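Local structure of SWD1-like protein (Myceliophthora thermophila, 6E29) at residues R103-R108 / E143-L148; H122-A127 / V136-P141; A172-T177 / T192-L197; T220-E225 / V277-T282; T241-N246 / Q258-H263. The protein probably serves as a WD40 beta-propeller subunit of COMPASS, the complex that methylates histone H3 in the nucleus. All coordinates share one frame; numbering follows the deposited sequence.

Contact 1 of 5, residues R103-R108 / E143-L148; sequences REVRFR and EVRYVL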
# COMPACT_ATOMS: atom_id res chain seq x y z
N ARG B 103 9.77 0.10 18.36
CA ARG B 103 10.72 0.89 17.58
C ARG B 103 10.02 2.12 17.03
O ARG B 103 8.80 2.11 16.79
CB ARG B 103 11.33 0.14 16.38
CG ARG B 103 12.13 -1.11 16.72
CD ARG B 103 13.50 -0.76 17.21
NE ARG B 103 14.28 -1.93 17.61
CZ ARG B 103 14.30 -2.42 18.85
NH1 ARG B 103 13.56 -1.88 19.81
NH2 ARG B 103 15.06 -3.48 19.15
N GLU B 104 10.79 3.17 16.77
CA GLU B 104 10.22 4.42 16.28
C GLU B 104 11.22 5.16 15.40
O GLU B 104 12.35 5.42 15.83
CB GLU B 104 9.84 5.29 17.47
CG GLU B 104 9.16 6.56 17.10
CD GLU B 104 8.64 7.29 18.33
OE1 GLU B 104 7.95 8.31 18.16
OE2 GLU B 104 8.92 6.84 19.47
N VAL B 105 10.80 5.57 14.20
CA VAL B 105 11.68 6.20 13.22
C VAL B 105 11.00 7.46 12.69
O VAL B 105 9.86 7.39 12.21
CB VAL B 105 12.02 5.24 12.06
CG1 VAL B 105 13.03 5.90 11.07
CG2 VAL B 105 12.55 3.90 12.61
N ARG B 106 11.69 8.60 12.81
CA ARG B 106 11.18 9.89 12.36
C ARG B 106 11.90 10.35 11.09
O ARG B 106 13.13 10.39 11.05
CB ARG B 106 11.30 10.95 13.46
CG ARG B 106 10.72 10.44 14.78
CD ARG B 106 10.86 11.46 15.90
NE ARG B 106 11.66 10.93 17.01
CZ ARG B 106 11.20 10.10 17.93
NH1 ARG B 106 9.94 9.72 17.86
NH2 ARG B 106 11.98 9.65 18.92
N PHE B 107 11.13 10.73 10.08
CA PHE B 107 11.69 11.18 8.81
C PHE B 107 11.58 12.70 8.72
O PHE B 107 11.22 13.37 9.69
CB PHE B 107 10.99 10.48 7.64
CG PHE B 107 11.23 9.00 7.59
CD1 PHE B 107 10.31 8.12 8.16
CD2 PHE B 107 12.39 8.48 7.02
CE1 PHE B 107 10.52 6.75 8.16
CE2 PHE B 107 12.61 7.10 7.00
CZ PHE B 107 11.66 6.23 7.57
N ARG B 108 11.85 13.27 7.55
CA ARG B 108 11.77 14.71 7.37
C ARG B 108 10.60 15.12 6.48
O ARG B 108 10.58 16.23 5.94
CB ARG B 108 13.09 15.25 6.80
CG ARG B 108 14.34 14.47 7.21
CD ARG B 108 15.59 14.98 6.45
NE ARG B 108 15.35 15.01 4.99
CZ ARG B 108 16.02 14.29 4.08
NH1 ARG B 108 17.00 13.48 4.44
NH2 ARG B 108 15.72 14.41 2.79
N GLU B 143 17.95 3.27 14.58
CA GLU B 143 17.87 2.59 13.30
C GLU B 143 19.12 2.83 12.45
O GLU B 143 19.96 3.70 12.72
CB GLU B 143 16.64 3.07 12.55
CG GLU B 143 16.74 4.50 12.03
CD GLU B 143 16.49 5.57 13.09
OE1 GLU B 143 16.31 5.25 14.29
OE2 GLU B 143 16.45 6.75 12.70
N VAL B 144 19.23 2.04 11.39
CA VAL B 144 20.15 2.32 10.30
C VAL B 144 19.31 2.53 9.05
O VAL B 144 18.52 1.65 8.68
CB VAL B 144 21.17 1.19 10.10
CG1 VAL B 144 22.30 1.68 9.11
CG2 VAL B 144 21.71 0.70 11.42
N ARG B 145 19.46 3.68 8.41
CA ARG B 145 18.65 4.01 7.26
C ARG B 145 19.48 3.86 5.99
O ARG B 145 20.69 4.12 6.00
CB ARG B 145 18.13 5.46 7.34
CG ARG B 145 17.59 5.87 8.69
CD ARG B 145 16.87 7.22 8.63
NE ARG B 145 16.53 7.65 9.99
CZ ARG B 145 15.64 8.60 10.28
NH1 ARG B 145 15.02 9.23 9.30
NH2 ARG B 145 15.38 8.91 11.53
N TYR B 146 18.83 3.46 4.90
CA TYR B 146 19.48 3.31 3.60
C TYR B 146 18.64 4.01 2.56
O TYR B 146 17.44 3.75 2.47
CB TYR B 146 19.60 1.84 3.23
CG TYR B 146 20.46 1.09 4.20
CD1 TYR B 146 19.90 0.43 5.27
CD2 TYR B 146 21.84 1.06 4.05
CE1 TYR B 146 20.67 -0.26 6.16
CE2 TYR B 146 22.63 0.38 4.94
CZ TYR B 146 22.03 -0.29 5.99
OH TYR B 146 22.78 -0.97 6.92
N VAL B 147 19.25 4.91 1.78
CA VAL B 147 18.47 5.62 0.75
C VAL B 147 18.14 4.65 -0.38
O VAL B 147 19.01 3.89 -0.84
CB VAL B 147 19.22 6.85 0.21
CG1 VAL B 147 18.37 7.55 -0.89
CG2 VAL B 147 19.56 7.81 1.28
N LEU B 148 16.98 4.70 -0.84
CA LEU B 148 16.66 3.86 -2.00
C LEU B 148 16.56 4.71 -3.26
O LEU B 148 16.25 5.91 -3.19
CB LEU B 148 15.34 3.11 -1.79
CG LEU B 148 15.28 1.93 -0.82
CD1 LEU B 148 13.82 1.50 -0.68
CD2 LEU B 148 16.12 0.78 -1.37
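Arg145 takes hold of the backbone carbonyl of Arg106 end-on, with both terminal nitrogens on one oxygen: Arg145 NH2 stands 2.7 Å from Arg106 O, and Arg145 NH1 is 2.8 Å from the same Arg106 O. The oxygen lies close to the guanidinium plane. The two nitrogens come from one face of the carbonyl, NH2 tilted from its plane and NH1 above it, and each bond is bent, with 141° at the NH2 hydrogen.

Arg145 finds its acidic partner, Glu143, in its own segment. Arg145 NE and NH2 grip it side-on through one oxygen; NH2 lies 2.7 Å from Glu143 OE2, while NE uses the anti lone pair of OE2. A bend at chi2 (-79°) swings CD of Glu143 out of the extended line, and the carboxylate lies beside the extended Arg145 chain.

The apolar part comes from strand 100-106 and the residue after it. Val105 meets the arginine tip to tip, its CG1 over the centre of one guanidinium face and 3.8 Å from Arg145 CZ. Phe107 CD2 reaches within 3.6 Å of Arg145 NH1, but the planes are 68° apart and the cation-pi attraction is long and at most weak.

Arg145 thus ties the outermost strands of two successive propeller blades together, its orientation fixed by two paired grips, each on a single oxygen, and by the methyl on its face, its charge probably balanced largely by Glu143.

Contact 2 of 5, residues H122-A127 / V136-P141; sequences HQFAAA and VDITEP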
# COMPACT_ATOMS: atom_id res chain seq x y z
N HIS B 122 12.10 -6.53 11.59
CA HIS B 122 13.15 -5.57 11.88
C HIS B 122 13.65 -4.81 10.64
O HIS B 122 14.71 -4.18 10.71
CB HIS B 122 14.33 -6.26 12.55
CG HIS B 122 14.04 -6.75 13.94
ND1 HIS B 122 14.03 -8.09 14.26
CD2 HIS B 122 13.69 -6.08 15.07
CE1 HIS B 122 13.73 -8.22 15.54
NE2 HIS B 122 13.52 -7.02 16.05
N GLN B 123 12.95 -4.89 9.51
CA GLN B 123 13.29 -4.05 8.36
C GLN B 123 12.01 -3.59 7.71
O GLN B 123 11.05 -4.36 7.61
CB GLN B 123 14.13 -4.80 7.35
CG GLN B 123 14.66 -3.90 6.28
CD GLN B 123 15.16 -4.63 5.08
OE1 GLN B 123 14.42 -4.89 4.14
NE2 GLN B 123 16.45 -4.89 5.06
N PHE B 124 11.97 -2.32 7.30
CA PHE B 124 10.84 -1.83 6.54
C PHE B 124 11.31 -0.90 5.43
O PHE B 124 12.47 -0.43 5.42
CB PHE B 124 9.78 -1.11 7.43
CG PHE B 124 10.21 0.23 7.96
CD1 PHE B 124 10.02 1.39 7.23
CD2 PHE B 124 10.78 0.33 9.24
CE1 PHE B 124 10.43 2.63 7.76
CE2 PHE B 124 11.21 1.56 9.75
CZ PHE B 124 11.04 2.71 9.00
N ALA B 125 10.42 -0.69 4.48
CA ALA B 125 10.60 0.26 3.39
C ALA B 125 9.50 1.31 3.41
O ALA B 125 8.31 0.99 3.59
CB ALA B 125 10.64 -0.43 2.04
N ALA B 126 9.88 2.56 3.17
CA ALA B 126 8.87 3.63 3.19
C ALA B 126 9.00 4.53 1.96
O ALA B 126 10.08 4.74 1.42
CB ALA B 126 9.01 4.45 4.47
N ALA B 127 7.87 5.05 1.50
CA ALA B 127 7.86 6.09 0.48
C ALA B 127 7.46 7.41 1.15
O ALA B 127 6.56 7.43 1.99
CB ALA B 127 6.90 5.71 -0.67
N VAL B 136 14.87 0.94 5.99
CA VAL B 136 15.36 1.18 7.35
C VAL B 136 15.52 -0.15 8.09
O VAL B 136 14.60 -0.96 8.12
CB VAL B 136 14.44 2.13 8.14
CG1 VAL B 136 15.00 2.35 9.56
CG2 VAL B 136 14.29 3.47 7.42
N ASP B 137 16.68 -0.34 8.71
CA ASP B 137 16.89 -1.48 9.61
C ASP B 137 16.58 -1.05 11.04
O ASP B 137 17.28 -0.19 11.59
CB ASP B 137 18.33 -1.98 9.46
CG ASP B 137 18.73 -3.03 10.49
OD1 ASP B 137 17.91 -3.49 11.31
OD2 ASP B 137 19.94 -3.39 10.48
N ILE B 138 15.57 -1.69 11.66
CA ILE B 138 15.23 -1.34 13.02
C ILE B 138 15.51 -2.51 13.97
O ILE B 138 14.84 -2.64 15.01
CB ILE B 138 13.77 -0.87 13.11
CG1 ILE B 138 12.83 -1.97 12.58
CG2 ILE B 138 13.60 0.44 12.31
CD1 ILE B 138 11.37 -1.57 12.54
N THR B 139 16.49 -3.36 13.64
CA THR B 139 16.83 -4.46 14.55
C THR B 139 17.11 -3.92 15.95
O THR B 139 16.70 -4.52 16.96
CB THR B 139 18.07 -5.23 14.07
OG1 THR B 139 17.91 -5.69 12.72
CG2 THR B 139 18.38 -6.44 15.04
N GLU B 140 17.83 -2.82 16.02
CA GLU B 140 18.18 -2.22 17.29
C GLU B 140 17.43 -0.92 17.46
O GLU B 140 16.98 -0.31 16.48
CB GLU B 140 19.69 -1.94 17.34
CG GLU B 140 20.56 -3.06 16.82
CD GLU B 140 20.85 -4.09 17.88
OE1 GLU B 140 20.61 -5.30 17.63
OE2 GLU B 140 21.32 -3.69 18.97
N PRO B 141 17.30 -0.43 18.69
CA PRO B 141 17.04 1.00 18.85
C PRO B 141 17.28 2.38 18.25
O PRO B 141 16.70 3.37 18.69
CB PRO B 141 17.07 1.20 20.37
CG PRO B 141 16.75 -0.19 20.94
CD PRO B 141 17.38 -1.15 19.97
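Phe124 lays its ring alongside the side chain of Val136, the two pointing the same way. Val136 CB sits over one face, displaced toward the rim, 3.6 Å from Phe124 CZ, and makes a CH-pi contact. Ile138 comes in at about a right angle and meets the ring at its edge, its CG2 3.7 Å from Phe124 CE2. Chi1 of 71° puts CG of Phe124 between its own backbone N and carbonyl carbon, and from there the ring leans over toward Val136. Val105 of the preceding blade and Phe107 just after it close on the same cluster.

Beneath the side chains the backbones of Phe124 and Val136 form an antiparallel hydrogen-bonded pair, in which Val136 N is 2.8 Å from Phe124 O.

His122 works at the other end, where the chain turns a corner. Its CB lies 3.6 Å from Thr139 OG1, and ring atom CD2 of His122 is 3.6 Å from Ile138 O, which lies near the ring plane; NE2 bonds to Tyr102 OH. The carbonyl of His122 takes Ile138 N at 2.8 Å from His122 O, the donor standing above the carbonyl plane. Asp137 holds the turn that follows: its OD1 accepts Thr139 N at 2.7 Å, an Asx turn, and also Thr139 OG1.

The pairing is that of the second and third strands in a WD40 blade, with Val136-Asp137 probably standing where the Trp-Asp dipeptide usually ends the third strand.

Contact 3 of 5, residues A172-T177 / T192-L197; sequences AKHMTT and TTKGRL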
# COMPACT_ATOMS: atom_id res chain seq x y z
N ALA B 172 15.14 14.30 -11.32
CA ALA B 172 14.66 14.51 -9.95
C ALA B 172 13.15 14.62 -9.88
O ALA B 172 12.59 14.53 -8.78
CB ALA B 172 15.32 15.78 -9.38
N LYS B 173 12.46 14.81 -11.00
CA LYS B 173 11.01 14.81 -10.92
C LYS B 173 10.45 13.42 -10.76
O LYS B 173 9.25 13.28 -10.49
CB LYS B 173 10.43 15.46 -12.16
CG LYS B 173 10.81 16.92 -12.24
CD LYS B 173 10.38 17.52 -13.58
CE LYS B 173 10.71 19.01 -13.63
NZ LYS B 173 10.28 19.54 -14.95
N HIS B 174 11.27 12.39 -10.92
CA HIS B 174 10.83 11.01 -10.71
C HIS B 174 10.90 10.71 -9.22
O HIS B 174 12.00 10.57 -8.68
CB HIS B 174 11.72 10.04 -11.47
CG HIS B 174 11.63 10.17 -12.94
ND1 HIS B 174 11.06 9.18 -13.72
CD2 HIS B 174 12.07 11.13 -13.80
CE1 HIS B 174 11.12 9.55 -15.00
NE2 HIS B 174 11.74 10.72 -15.07
N MET B 175 9.76 10.65 -8.55
CA MET B 175 9.78 10.44 -7.11
C MET B 175 8.93 9.23 -6.77
O MET B 175 7.92 8.97 -7.43
CB MET B 175 9.29 11.67 -6.38
CG MET B 175 10.12 12.88 -6.77
SD MET B 175 9.98 14.25 -5.70
CE MET B 175 8.19 14.49 -5.74
N THR B 176 9.35 8.48 -5.75
CA THR B 176 8.70 7.23 -5.45
C THR B 176 7.52 7.44 -4.50
O THR B 176 7.66 8.06 -3.44
CB THR B 176 9.72 6.27 -4.84
OG1 THR B 176 10.73 5.96 -5.81
CG2 THR B 176 9.07 5.00 -4.34
N THR B 177 6.37 6.86 -4.84
CA THR B 177 5.12 7.19 -4.16
C THR B 177 4.49 5.98 -3.53
O THR B 177 3.53 6.15 -2.76
CB THR B 177 4.12 7.80 -5.14
OG1 THR B 177 4.13 6.99 -6.33
CG2 THR B 177 4.50 9.25 -5.44
N THR B 192 6.15 5.36 -9.08
CA THR B 192 6.65 6.71 -9.09
C THR B 192 5.62 7.69 -9.63
O THR B 192 4.56 7.32 -10.17
CB THR B 192 7.91 6.86 -9.96
OG1 THR B 192 7.53 6.78 -11.35
CG2 THR B 192 8.97 5.80 -9.60
N THR B 193 5.96 8.97 -9.48
CA THR B 193 5.17 10.08 -9.99
C THR B 193 5.11 10.10 -11.51
O THR B 193 4.31 10.84 -12.08
CB THR B 193 5.79 11.40 -9.50
OG1 THR B 193 7.22 11.35 -9.72
CG2 THR B 193 5.54 11.59 -8.04
N LYS B 194 5.97 9.34 -12.18
CA LYS B 194 6.02 9.34 -13.63
C LYS B 194 5.41 8.06 -14.19
O LYS B 194 5.61 7.74 -15.37
CB LYS B 194 7.47 9.54 -14.11
CG LYS B 194 8.09 10.93 -13.80
CD LYS B 194 7.65 12.00 -14.81
CE LYS B 194 8.27 13.36 -14.50
NZ LYS B 194 7.56 14.00 -13.34
N GLY B 195 4.65 7.34 -13.36
CA GLY B 195 3.92 6.15 -13.78
C GLY B 195 4.81 4.96 -14.07
O GLY B 195 4.40 4.04 -14.81
N ARG B 196 6.00 4.91 -13.48
CA ARG B 196 6.89 3.79 -13.69
C ARG B 196 6.80 2.82 -12.52
O ARG B 196 6.54 3.21 -11.39
CB ARG B 196 8.35 4.21 -13.87
CG ARG B 196 8.52 5.25 -15.02
CD ARG B 196 9.99 5.46 -15.27
NE ARG B 196 10.58 4.31 -15.95
CZ ARG B 196 10.46 4.11 -17.27
NH1 ARG B 196 9.78 4.98 -18.01
NH2 ARG B 196 10.99 3.03 -17.83
N LEU B 197 6.97 1.53 -12.83
CA LEU B 197 7.18 0.48 -11.83
C LEU B 197 8.67 0.11 -11.85
O LEU B 197 9.18 -0.32 -12.89
CB LEU B 197 6.28 -0.72 -12.13
CG LEU B 197 6.02 -1.82 -11.07
CD1 LEU B 197 7.22 -2.73 -10.93
CD2 LEU B 197 5.68 -1.20 -9.72
O HOH W 1 9.95 6.99 -12.47
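Thr193 and Met175 are tied by two bonds: Thr193 N lies 2.8 Å from Met175 O, and Met175 N gives a nearly straight bond (165°) to Thr193 OG1. Next to them Thr192 OG1 collects three partners. Lying between its backbone N and carbonyl carbon (chi1 73°), it accepts Lys194 N, an ST turn, and Arg196 N, and a water 2.7 Å from Thr192 OG1 joins it to His174 ND1. The type I turn from Thr192 to Gly195 links the second and third strands of a propeller blade; segment 172-177 leads into the first, where Thr176 and Thr192 form a non-hydrogen-bonded antiparallel pair. An alanine at Thr192 would probably leave the N-H groups of Lys194 and Arg196 and the water without this partner. The side chains of Lys194 and His174 cross at about a right angle, with CG of Lys194 over one face of the ring, 3.4 Å from His174 ND1. Thr177 CG2 packs 3.6 Å from Thr193 CG2, while Thr177 OG1 bonds to Ile218 O of the next blade.

Contact 4 of 5, residues T220-E225 / V277-T282; sequences TLRLTE and VAFSAT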
# COMPACT_ATOMS: atom_id res chain seq x y z
N THR B 220 -1.03 3.33 -5.42
CA THR B 220 -1.12 2.11 -4.63
C THR B 220 -0.50 0.97 -5.39
O THR B 220 -0.74 0.81 -6.59
CB THR B 220 -2.59 1.74 -4.32
OG1 THR B 220 -3.11 2.65 -3.36
CG2 THR B 220 -2.71 0.29 -3.82
N LEU B 221 0.27 0.16 -4.66
CA LEU B 221 0.72 -1.15 -5.10
C LEU B 221 0.32 -2.21 -4.06
O LEU B 221 0.51 -1.99 -2.85
CB LEU B 221 2.21 -1.20 -5.25
CG LEU B 221 2.83 -0.27 -6.28
CD1 LEU B 221 4.37 -0.34 -6.16
CD2 LEU B 221 2.34 -0.67 -7.65
N ARG B 222 -0.15 -3.37 -4.53
CA ARG B 222 -0.47 -4.48 -3.63
C ARG B 222 -0.21 -5.81 -4.33
O ARG B 222 -0.51 -5.96 -5.51
CB ARG B 222 -1.96 -4.37 -3.19
CG ARG B 222 -2.38 -5.34 -2.14
CD ARG B 222 -1.58 -5.19 -0.83
NE ARG B 222 -1.68 -3.88 -0.16
CZ ARG B 222 -2.62 -3.56 0.74
NH1 ARG B 222 -3.62 -4.41 1.03
NH2 ARG B 222 -2.59 -2.36 1.31
N LEU B 223 0.36 -6.75 -3.62
CA LEU B 223 0.60 -8.07 -4.16
C LEU B 223 -0.45 -9.03 -3.65
O LEU B 223 -1.01 -8.82 -2.57
CB LEU B 223 1.99 -8.57 -3.73
CG LEU B 223 3.11 -7.99 -4.55
CD1 LEU B 223 4.44 -8.34 -3.89
CD2 LEU B 223 3.00 -8.54 -5.97
N THR B 224 -0.71 -10.09 -4.42
CA THR B 224 -1.46 -11.24 -3.90
C THR B 224 -0.61 -11.99 -2.87
O THR B 224 0.60 -11.81 -2.76
CB THR B 224 -1.89 -12.21 -5.00
OG1 THR B 224 -0.76 -12.64 -5.79
CG2 THR B 224 -2.93 -11.57 -5.92
N GLU B 225 -1.26 -12.91 -2.16
CA GLU B 225 -0.58 -13.70 -1.12
C GLU B 225 0.64 -14.43 -1.65
O GLU B 225 1.73 -14.36 -1.06
CB GLU B 225 -1.62 -14.66 -0.54
CG GLU B 225 -1.09 -15.76 0.31
CD GLU B 225 -0.83 -15.28 1.72
OE1 GLU B 225 -0.68 -16.14 2.63
OE2 GLU B 225 -0.78 -14.03 1.91
N VAL B 277 -7.70 0.65 -3.85
CA VAL B 277 -8.01 -0.63 -4.45
C VAL B 277 -7.50 -1.72 -3.53
O VAL B 277 -6.62 -1.48 -2.70
CB VAL B 277 -7.35 -0.82 -5.83
CG1 VAL B 277 -7.98 0.28 -6.80
CG2 VAL B 277 -5.78 -0.65 -5.71
N ALA B 278 -8.04 -2.94 -3.72
CA ALA B 278 -7.69 -4.09 -2.89
C ALA B 278 -7.99 -5.41 -3.60
O ALA B 278 -8.99 -5.54 -4.30
CB ALA B 278 -8.41 -4.05 -1.54
N PHE B 279 -7.14 -6.41 -3.35
CA PHE B 279 -7.35 -7.79 -3.76
C PHE B 279 -8.13 -8.52 -2.70
O PHE B 279 -7.80 -8.41 -1.51
CB PHE B 279 -6.02 -8.54 -3.84
CG PHE B 279 -5.25 -8.40 -5.18
CD1 PHE B 279 -5.85 -8.61 -6.38
CD2 PHE B 279 -3.87 -8.17 -5.14
CE1 PHE B 279 -5.13 -8.54 -7.60
CE2 PHE B 279 -3.10 -8.08 -6.34
CZ PHE B 279 -3.75 -8.28 -7.58
N SER B 280 -9.00 -9.43 -3.13
CA SER B 280 -9.67 -10.32 -2.18
C SER B 280 -8.69 -11.41 -1.71
O SER B 280 -7.57 -11.53 -2.23
CB SER B 280 -10.93 -10.94 -2.80
OG SER B 280 -10.60 -11.88 -3.84
N ALA B 281 -9.14 -12.23 -0.77
CA ALA B 281 -8.27 -13.19 -0.07
C ALA B 281 -7.49 -14.07 -1.03
O ALA B 281 -6.29 -14.33 -0.81
CB ALA B 281 -9.15 -14.09 0.83
N THR B 282 -8.17 -14.64 -2.03
CA THR B 282 -7.53 -15.54 -2.99
C THR B 282 -7.04 -14.80 -4.22
O THR B 282 -6.50 -15.43 -5.13
CB THR B 282 -8.44 -16.64 -3.47
OG1 THR B 282 -9.49 -16.05 -4.27
CG2 THR B 282 -9.10 -17.37 -2.28
O HOH W 2 -5.27 -5.88 -1.19
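The first torsions of Thr224 and Phe279 bring a methyl onto a ring. OG1 of Thr224 lies between its backbone N and carbonyl carbon (chi1 54°), which puts CG2 anti to the carbonyl carbon and over one face of the phenylalanine ring. CG of Phe279 is likewise anti to its carbonyl carbon. The methyl sits toward the rim, with Thr224 CG2 3.5 Å from Phe279 CE2, a close CH-pi contact. The same ring atom, Phe279 CE2, comes 3.4 Å from Arg222 O, obliquely to the ring. Meanwhile Thr224 OG1 bonds to Glu229.

Further back, Thr220 and Val277 slide past each other and touch by methyl groups, Thr220 CG2 to Val277 CG2 at 3.7 Å.

The strand segments run almost parallel, 4° apart, but their axes stay 7.6 Å from each other, too far for sheet pairing. These are the first strands of two consecutive blades, the ones nearest the propeller's central axis. A water spans the gap: it accepts Phe279 N at 2.9 Å and, weakly, Arg222 NH1, whose stronger partner is Glu321 of a further blade.

Between the two segments cohesion is therefore mainly apolar, methyl on ring and methyl on methyl, while one water satisfies the backbone N-H of Phe279.

Contact 5 of 5, residues T241-N246 / Q258-H263; sequences TFIVPN and QLPLEH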
# COMPACT_ATOMS: atom_id res chain seq x y z
N THR B 241 -3.74 -4.99 -13.27
CA THR B 241 -3.06 -6.12 -12.66
C THR B 241 -1.96 -6.60 -13.59
O THR B 241 -2.10 -6.53 -14.82
CB THR B 241 -4.02 -7.25 -12.35
OG1 THR B 241 -4.77 -7.59 -13.53
CG2 THR B 241 -4.98 -6.80 -11.20
N PHE B 242 -0.88 -7.06 -13.00
CA PHE B 242 0.25 -7.57 -13.76
C PHE B 242 0.71 -8.89 -13.20
O PHE B 242 0.57 -9.15 -12.00
CB PHE B 242 1.46 -6.65 -13.73
CG PHE B 242 1.21 -5.30 -14.28
CD1 PHE B 242 1.64 -4.96 -15.56
CD2 PHE B 242 0.57 -4.35 -13.48
CE1 PHE B 242 1.38 -3.68 -16.05
CE2 PHE B 242 0.31 -3.12 -13.95
CZ PHE B 242 0.73 -2.77 -15.26
N ILE B 243 1.32 -9.69 -14.08
CA ILE B 243 1.91 -10.99 -13.73
C ILE B 243 3.35 -10.75 -13.30
O ILE B 243 4.15 -10.26 -14.08
CB ILE B 243 1.87 -11.94 -14.93
CG1 ILE B 243 0.45 -12.00 -15.51
CG2 ILE B 243 2.35 -13.31 -14.51
CD1 ILE B 243 -0.60 -12.35 -14.46
N VAL B 244 3.68 -11.08 -12.06
CA VAL B 244 4.99 -10.67 -11.52
C VAL B 244 6.04 -11.62 -12.01
O VAL B 244 5.79 -12.84 -12.07
CB VAL B 244 4.93 -10.62 -9.98
CG1 VAL B 244 6.32 -10.56 -9.39
CG2 VAL B 244 4.09 -9.43 -9.48
N PRO B 245 7.22 -11.16 -12.45
CA PRO B 245 8.23 -12.07 -12.99
C PRO B 245 8.85 -12.94 -11.92
O PRO B 245 8.74 -12.73 -10.70
CB PRO B 245 9.27 -11.15 -13.63
CG PRO B 245 9.16 -9.90 -12.83
CD PRO B 245 7.67 -9.75 -12.53
N ASN B 246 9.50 -13.97 -12.43
CA ASN B 246 10.33 -14.91 -11.70
C ASN B 246 11.58 -14.18 -11.22
O ASN B 246 12.54 -14.03 -11.97
CB ASN B 246 10.67 -16.06 -12.65
CG ASN B 246 11.08 -17.32 -11.94
OD1 ASN B 246 11.06 -17.39 -10.70
ND2 ASN B 246 11.41 -18.37 -12.74
N GLN B 258 10.14 -9.38 -17.80
CA GLN B 258 8.93 -8.75 -18.30
C GLN B 258 7.93 -8.63 -17.17
O GLN B 258 7.98 -9.38 -16.19
CB GLN B 258 8.34 -9.53 -19.48
CG GLN B 258 9.23 -9.40 -20.74
CD GLN B 258 8.97 -10.48 -21.76
OE1 GLN B 258 7.99 -11.24 -21.65
NE2 GLN B 258 9.87 -10.61 -22.75
N LEU B 259 7.03 -7.66 -17.31
CA LEU B 259 5.96 -7.41 -16.35
C LEU B 259 4.66 -7.31 -17.13
O LEU B 259 4.12 -6.22 -17.36
CB LEU B 259 6.27 -6.15 -15.54
CG LEU B 259 5.33 -5.91 -14.37
CD1 LEU B 259 5.30 -7.10 -13.41
CD2 LEU B 259 5.71 -4.59 -13.67
N PRO B 260 4.14 -8.44 -17.59
CA PRO B 260 3.03 -8.38 -18.55
C PRO B 260 1.72 -7.95 -17.90
O PRO B 260 1.39 -8.31 -16.77
CB PRO B 260 2.98 -9.80 -19.13
CG PRO B 260 3.61 -10.65 -18.07
CD PRO B 260 4.64 -9.81 -17.38
N LEU B 261 1.01 -7.09 -18.61
CA LEU B 261 -0.30 -6.65 -18.13
C LEU B 261 -1.30 -7.80 -18.19
O LEU B 261 -1.43 -8.49 -19.21
CB LEU B 261 -0.79 -5.49 -19.00
CG LEU B 261 -2.18 -4.97 -18.75
CD1 LEU B 261 -2.15 -4.26 -17.44
CD2 LEU B 261 -2.54 -4.02 -19.92
N GLU B 262 -2.05 -7.98 -17.12
CA GLU B 262 -3.11 -8.99 -17.09
C GLU B 262 -4.46 -8.38 -17.47
O GLU B 262 -5.00 -8.69 -18.53
CB GLU B 262 -3.19 -9.63 -15.71
CG GLU B 262 -4.23 -10.78 -15.71
CD GLU B 262 -4.51 -11.33 -14.32
OE1 GLU B 262 -4.41 -12.58 -14.12
OE2 GLU B 262 -4.83 -10.49 -13.46
N HIS B 263 -5.02 -7.51 -16.63
CA HIS B 263 -6.28 -6.84 -16.90
C HIS B 263 -6.16 -5.34 -16.65
O HIS B 263 -5.41 -4.89 -15.78
CB HIS B 263 -7.43 -7.36 -16.02
CG HIS B 263 -7.83 -8.77 -16.32
ND1 HIS B 263 -8.24 -9.17 -17.57
CD2 HIS B 263 -7.84 -9.87 -15.55
CE1 HIS B 263 -8.51 -10.47 -17.54
NE2 HIS B 263 -8.28 -10.91 -16.33
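Thr241 OG1 is held by two hydrogen bonds: it donates to Glu262 OE2 at 2.9 Å, using the carboxylate's anti lone pair, and accepts from His263 N, which lies 3.1 Å from Thr241 OG1. Glu262 N also meets Thr241 O at 2.7 Å. With Glu262 and His263 both facing Thr241, this is a classic beta bulge. CG of Glu262 anti to its backbone N (-175°) and the extended chain beyond it carry the carboxylate out to Thr241 OG1; its other oxygen, OE1, makes a salt bridge with Arg301. An alanine at Glu262 would probably leave Thr241 OG1 without its acceptor and Arg301 without this counter-charge.

Beyond the bulge, Ile243 N bonds to Pro260 O at 3.0 Å. Leu261 CD1 covers one face of the Phe242 ring, toward the rim, 3.8 Å from Phe242 CE1, and Leu259 O lies near the ring plane, 3.3 Å from Phe242 CD1. Leu259 CD1 packs against Pro245, 3.7 Å from Pro245 CD.

The segments join the third and outermost strands, 239-243 and 261-265, of one blade. Phe242 also packs on Val232 of the second strand, and Leu259 reaches Tyr209 and Glu211 on strand 207-212 of the preceding blade.

Contacts 2, 3 and 5 lie within single blades, whereas contacts 1 and 4 join neighbouring ones. All five are partly buried; contact 4, about 9 Å from the chain's centre, is the innermost, has no exposed residue among those that touch, and is mainly apolar. The others lie further out and include exposed residues. Contacts 1 and 5 each add a charged side chain on a neutral oxygen: an arginine on a carbonyl in one, a glutamate on a threonine hydroxyl, beside backbone bonds, in the other. Contacts 1 and 2 share a sheet and touch where Val144 O meets Asp137 N. Contacts 4 and 5 touch by packing, Leu223 on Val244. Contact 3, a turn rich in threonine, meets both through Leu197.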